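Local coordinates for protein acetyltransferase, GNAT family (PDB 2Q7B) that probably transfers an acetyl group to an amino group of its substrate, in the manner of GNAT N-acetyltransferases, at residues 36-39 and 40-44; 61-65 and 66-70. One frame throughout, in Å; residues are numbered along the deposited sequence.

Interaction 1: 36-39 and 40-44; sequences VDLI and NYCQN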
loop_
_atom_site.group_PDB
_atom_site.type_symbol
_atom_site.label_atom_id
_atom_site.label_comp_id
_atom_site.label_asym_id
_atom_site.label_seq_id
_atom_site.Cartn_x
_atom_site.Cartn_y
_atom_site.Cartn_z
ATOM N N VAL A 36 -4.104 -1.274 -3.559
ATOM C CA VAL A 36 -3.747 -1.331 -2.140
ATOM C C VAL A 36 -4.918 -0.906 -1.263
ATOM O O VAL A 36 -5.199 -1.554 -0.252
ATOM C CB VAL A 36 -2.474 -0.488 -1.845
ATOM C CG1 VAL A 36 -2.188 -0.360 -0.338
ATOM C CG2 VAL A 36 -1.271 -1.095 -2.580
ATOM N N ASP A 37 -5.640 0.153 -1.663
ATOM C CA ASP A 37 -6.817 0.611 -0.911
ATOM C C ASP A 37 -7.917 -0.447 -0.918
ATOM O O ASP A 37 -8.580 -0.647 0.081
ATOM C CB ASP A 37 -7.379 1.942 -1.451
ATOM C CG ASP A 37 -6.458 3.141 -1.194
ATOM O OD1 ASP A 37 -5.673 3.143 -0.205
ATOM O OD2 ASP A 37 -6.571 4.123 -1.965
ATOM N N LEU A 38 -8.116 -1.099 -2.049
ATOM C CA LEU A 38 -9.122 -2.172 -2.169
ATOM C C LEU A 38 -8.799 -3.341 -1.261
ATOM O O LEU A 38 -9.649 -3.828 -0.523
ATOM C CB LEU A 38 -9.197 -2.653 -3.627
ATOM C CG LEU A 38 -9.989 -3.936 -3.916
ATOM C CD1 LEU A 38 -11.473 -3.780 -3.587
ATOM C CD2 LEU A 38 -9.829 -4.294 -5.333
ATOM N N ILE A 39 -7.548 -3.792 -1.327
ATOM C CA ILE A 39 -7.092 -4.918 -0.518
ATOM C C ILE A 39 -7.204 -4.592 0.959
ATOM O O ILE A 39 -7.749 -5.386 1.726
ATOM C CB ILE A 39 -5.649 -5.354 -0.891
ATOM C CG1 ILE A 39 -5.590 -5.844 -2.349
ATOM C CG2 ILE A 39 -5.160 -6.419 0.075
ATOM C CD1 ILE A 39 -4.197 -6.082 -2.858
ATOM N N ASN A 40 -6.684 -3.426 1.355
ATOM C CA ASN A 40 -6.749 -2.986 2.733
ATOM C C ASN A 40 -8.182 -2.898 3.234
ATOM O O ASN A 40 -8.468 -3.286 4.339
ATOM C CB ASN A 40 -6.095 -1.609 2.899
ATOM C CG ASN A 40 -6.067 -1.160 4.351
ATOM O OD1 ASN A 40 -5.415 -1.783 5.187
ATOM N ND2 ASN A 40 -6.807 -0.100 4.662
ATOM N N TYR A 41 -9.075 -2.359 2.412
ATOM C CA TYR A 41 -10.465 -2.244 2.792
ATOM C C TYR A 41 -11.096 -3.639 3.102
ATOM O O TYR A 41 -11.691 -3.876 4.157
ATOM C CB TYR A 41 -11.277 -1.483 1.708
ATOM C CG TYR A 41 -12.741 -1.549 2.041
ATOM C CD1 TYR A 41 -13.301 -0.667 2.959
ATOM C CD2 TYR A 41 -13.539 -2.575 1.541
ATOM C CE1 TYR A 41 -14.634 -0.780 3.341
ATOM C CE2 TYR A 41 -14.868 -2.688 1.912
ATOM C CZ TYR A 41 -15.399 -1.792 2.812
ATOM O OH TYR A 41 -16.707 -1.913 3.171
ATOM N N CYS A 42 -10.964 -4.556 2.165
ATOM C CA CYS A 42 -11.551 -5.872 2.297
ATOM C C CYS A 42 -10.962 -6.664 3.441
ATOM O O CYS A 42 -11.692 -7.282 4.195
ATOM C CB CYS A 42 -11.376 -6.660 1.003
ATOM S SG CYS A 42 -12.329 -6.014 -0.351
ATOM N N GLN A 43 -9.637 -6.649 3.565
ATOM C CA GLN A 43 -8.971 -7.406 4.609
ATOM C C GLN A 43 -9.095 -6.799 5.979
ATOM O O GLN A 43 -9.343 -7.507 6.951
ATOM C CB GLN A 43 -7.481 -7.549 4.309
ATOM C CG GLN A 43 -7.173 -8.406 3.089
ATOM C CD GLN A 43 -5.686 -8.541 2.798
ATOM O OE1 GLN A 43 -4.885 -7.628 3.069
ATOM N NE2 GLN A 43 -5.311 -9.679 2.208
ATOM N N ASN A 44 -8.929 -5.483 6.048
ATOM C CA ASN A 44 -8.739 -4.827 7.331
ATOM C C ASN A 44 -9.810 -3.901 7.849
ATOM O O ASN A 44 -9.889 -3.700 9.057
ATOM C CB ASN A 44 -7.415 -4.084 7.302
ATOM C CG ASN A 44 -6.236 -5.010 7.070
ATOM O OD1 ASN A 44 -6.180 -6.082 7.642
ATOM N ND2 ASN A 44 -5.283 -4.590 6.227
HETATM O O HOH W 1 -8.494 1.097 2.282
#

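Interaction 2: 61-65 and 66-70; sequences QIENY and YQNRK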
loop_
_atom_site.group_PDB
_atom_site.type_symbol
_atom_site.label_atom_id
_atom_site.label_comp_id
_atom_site.label_asym_id
_atom_site.label_seq_id
_atom_site.Cartn_x
_atom_site.Cartn_y
_atom_site.Cartn_z
ATOM N N GLN A 61 5.157 -6.458 -6.831
ATOM C CA GLN A 61 5.976 -7.076 -7.869
ATOM C C GLN A 61 5.100 -8.050 -8.641
ATOM O O GLN A 61 5.471 -9.201 -8.837
ATOM C CB GLN A 61 7.187 -7.778 -7.254
ATOM C CG GLN A 61 6.877 -8.753 -6.120
ATOM C CD GLN A 61 8.137 -9.212 -5.371
ATOM O OE1 GLN A 61 9.138 -9.508 -5.986
ATOM N NE2 GLN A 61 8.067 -9.276 -4.039
ATOM N N ILE A 62 3.940 -7.568 -9.083
ATOM C CA ILE A 62 2.951 -8.408 -9.780
ATOM C C ILE A 62 3.504 -9.050 -11.041
ATOM O O ILE A 62 3.272 -10.236 -11.273
ATOM C CB ILE A 62 1.638 -7.636 -10.072
ATOM C CG1 ILE A 62 0.877 -7.429 -8.757
ATOM C CG2 ILE A 62 0.775 -8.379 -11.068
ATOM C CD1 ILE A 62 -0.267 -6.453 -8.833
ATOM N N GLU A 63 4.232 -8.274 -11.848
ATOM C CA GLU A 63 4.790 -8.786 -13.095
ATOM C C GLU A 63 5.746 -9.963 -12.864
ATOM O O GLU A 63 5.638 -10.988 -13.514
ATOM C CB GLU A 63 5.456 -7.658 -13.901
ATOM C CG GLU A 63 5.970 -8.083 -15.277
ATOM C CD GLU A 63 6.584 -6.936 -16.102
ATOM O OE1 GLU A 63 6.494 -5.756 -15.685
ATOM O OE2 GLU A 63 7.152 -7.236 -17.181
ATOM N N ASN A 64 6.660 -9.828 -11.925
ATOM C CA ASN A 64 7.606 -10.892 -11.657
ATOM C C ASN A 64 7.025 -12.072 -10.915
ATOM O O ASN A 64 7.394 -13.194 -11.182
ATOM C CB ASN A 64 8.794 -10.361 -10.861
ATOM C CG ASN A 64 9.688 -9.453 -11.684
ATOM O OD1 ASN A 64 9.470 -9.250 -12.879
ATOM N ND2 ASN A 64 10.712 -8.909 -11.046
ATOM N N TYR A 65 6.111 -11.811 -9.989
ATOM C CA TYR A 65 5.576 -12.853 -9.134
ATOM C C TYR A 65 4.509 -13.659 -9.847
ATOM O O TYR A 65 4.497 -14.873 -9.762
ATOM C CB TYR A 65 5.055 -12.227 -7.850
ATOM C CG TYR A 65 4.681 -13.200 -6.764
ATOM C CD1 TYR A 65 3.420 -13.804 -6.752
ATOM C CD2 TYR A 65 5.562 -13.474 -5.720
ATOM C CE1 TYR A 65 3.056 -14.664 -5.756
ATOM C CE2 TYR A 65 5.207 -14.362 -4.720
ATOM C CZ TYR A 65 3.958 -14.943 -4.748
ATOM O OH TYR A 65 3.568 -15.811 -3.766
ATOM N N TYR A 66 3.606 -12.980 -10.550
ATOM C CA TYR A 66 2.504 -13.652 -11.242
ATOM C C TYR A 66 2.739 -13.818 -12.736
ATOM O O TYR A 66 2.835 -14.930 -13.237
ATOM C CB TYR A 66 1.173 -12.880 -11.039
ATOM C CG TYR A 66 0.702 -12.857 -9.609
ATOM C CD1 TYR A 66 0.008 -13.923 -9.074
ATOM C CD2 TYR A 66 1.000 -11.794 -8.776
ATOM C CE1 TYR A 66 -0.420 -13.921 -7.746
ATOM C CE2 TYR A 66 0.573 -11.775 -7.456
ATOM C CZ TYR A 66 -0.135 -12.846 -6.950
ATOM O OH TYR A 66 -0.523 -12.828 -5.634
ATOM N N GLN A 67 2.866 -12.690 -13.423
ATOM C CA GLN A 67 2.850 -12.663 -14.878
ATOM C C GLN A 67 4.022 -13.317 -15.594
ATOM O O GLN A 67 3.819 -13.949 -16.615
ATOM C CB GLN A 67 2.615 -11.227 -15.355
ATOM C CG GLN A 67 1.263 -10.686 -14.877
ATOM C CD GLN A 67 1.074 -9.211 -15.168
ATOM O OE1 GLN A 67 2.019 -8.423 -15.064
ATOM N NE2 GLN A 67 -0.155 -8.826 -15.506
ATOM N N ASN A 68 5.230 -13.178 -15.056
ATOM C CA ASN A 68 6.409 -13.783 -15.652
ATOM C C ASN A 68 6.564 -15.257 -15.303
ATOM O O ASN A 68 7.445 -15.913 -15.837
ATOM C CB ASN A 68 7.677 -13.012 -15.263
ATOM C CG ASN A 68 7.726 -11.613 -15.880
ATOM O OD1 ASN A 68 6.960 -11.285 -16.794
ATOM N ND2 ASN A 68 8.644 -10.791 -15.389
ATOM N N ARG A 69 5.714 -15.777 -14.421
ATOM C CA ARG A 69 5.783 -17.178 -14.026
ATOM C C ARG A 69 4.515 -17.939 -14.385
ATOM O O ARG A 69 4.047 -18.744 -13.602
ATOM C CB ARG A 69 6.068 -17.275 -12.524
ATOM C CG ARG A 69 7.362 -16.574 -12.105
ATOM C CD ARG A 69 7.766 -16.988 -10.700
ATOM N NE ARG A 69 6.783 -16.579 -9.694
ATOM C CZ ARG A 69 6.746 -17.020 -8.430
ATOM N NH1 ARG A 69 7.639 -17.897 -7.982
ATOM N NH2 ARG A 69 5.805 -16.585 -7.592
ATOM N N LYS A 70 3.969 -17.670 -15.573
ATOM C CA LYS A 70 2.781 -18.355 -16.114
ATOM C C LYS A 70 1.496 -18.194 -15.287
ATOM O O LYS A 70 0.553 -18.997 -15.388
ATOM C CB LYS A 70 3.093 -19.831 -16.370
ATOM C CG LYS A 70 4.223 -20.028 -17.362
ATOM C CD LYS A 70 4.610 -21.489 -17.466
ATOM C CE LYS A 70 5.820 -21.672 -18.342
ATOM N NZ LYS A 70 6.385 -23.054 -18.194
HETATM O O HOH W 2 5.579 -18.426 -4.771
#

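Interaction 1: 36-39 and 40-44
Four successive i to i+4 backbone bonds, from Asn40 N to Val36 O through Gln43 N to Ile39 O, join residues 36-39 to residues 40-44 as consecutive turns of helix 29-46, the long first helix of this GNAT fold. The Gln43 to Ile39 bond measures 2.9 Å between N and O, and the carbonyl meets its donor almost head-on (C=O...N 163°). At 41-44 the helix widens into a pi-type turn.

Along the face packed on strand 95-103, Ile39 and Gln43 lie side by side and point the same way. With CG2 anti to its backbone N, Ile39 sends this methyl forward along the helix, 3.2 Å from Gln43 OE1, a close apolar-to-polar touch. The amide beyond is held by other groups: OE1 accepts from Gln56, and NE2 donates to a bound citrate, probably from the crystallisation liquor. Leu38 CD1 reaches Cys42 SG at 4.0 Å, and both side chains rest on Phe102.

The partly exposed face is polar. A water donates to Asp37 O and accepts from Asn40 ND2, bridging one turn, while the carboxylate of Asp37 receives the backbone N-H groups of Met53 and Ala54 of the second subunit. The Asn40 side chain also packs on Asn40 of that subunit, placing this face at the dimer interface. On its other branch, Asn40 OD1 accepts from Asn44 ND2 at 3.0 Å; the N-H...O angle is 170°, and OD1 lies within 7° of the Asn44 amide plane. Asn44 OD1 in turn accepts from the backbone N-H of Ile51, which holds the amide at its other end.

Interaction 2: 61-65 and 66-70
With CG anti to the backbone N (chi1 -170°), the Tyr65 ring projects out from the helix, and Arg69, bent at chi3 (-64°), folds back so that its guanidinium meets both that ring and the Tyr65 carbonyl. This is toward the C-terminal end of the short helix 62-67, where the chain widens and leaves the helix toward strand 72-78. NH2 of Arg69 stands 3.4 Å above the centre of the Tyr65 ring; the cation-pi contact places CZ 4.7 Å from the centroid, with the two planes 60° apart. Arg69 NE and NH2 grip Tyr65 O side-on, at 2.9 and 3.1 Å, and this oxygen lies in the guanidinium plane.

Tyr65 also turns its edge to the face of Tyr66. Tyr65 CD1 comes over the centre of the Tyr66 ring, in a T-shaped pair with centroids 4.9 Å apart. Tyr66 is buried: its hydroxyl bonds to Asp58, its ring meets Phe73 edge-to-face, and CD2 touches Ile62 CG2 at 4.1 Å.

The backbone shows the widening directly. Ile62 O accepts from both Tyr66 N and Gln67 N, the second an i to i+5 bond of 3.3 Å, and Asn68 N donates to Glu63 O across the same i to i+5 step, at 2.7 Å. OE1 of Gln67 lies against CA and CB of Glu63, while its NE2 donates to Gln72 and to Tyr25 O.

One guanidinium thus serves two electron-rich surfaces at once, a carbonyl at its edge and an aromatic face under one NH2. The two bonds to one oxygen and the ring beneath NH2 together restrict how the guanidinium can turn, although Arg69 is exposed, and its positive charge would probably be favoured by the carbonyls that collect at the helix end.

Both contacts are local, each within one of two successive helices on the N-terminal side of the GNAT fold, and their nearest atoms stay about 7 Å apart. Interaction 1 sits inside the long helix 29-46, with one face against the central sheet and another at the subunit interface; i to i+4 backbone bonds predominate, with a wider turn at 41-44 and amides and a water outside. Interaction 2 lies toward the C-terminal end of the short helix 62-67, where aromatic and cation-pi chemistry accompanies the widened turns. It is the more exposed, with Tyr66 and Ile62 as its buried part. Strand 95-103 touches both, through Phe102 in interaction 1 and Lys99 and Lys100 in interaction 2.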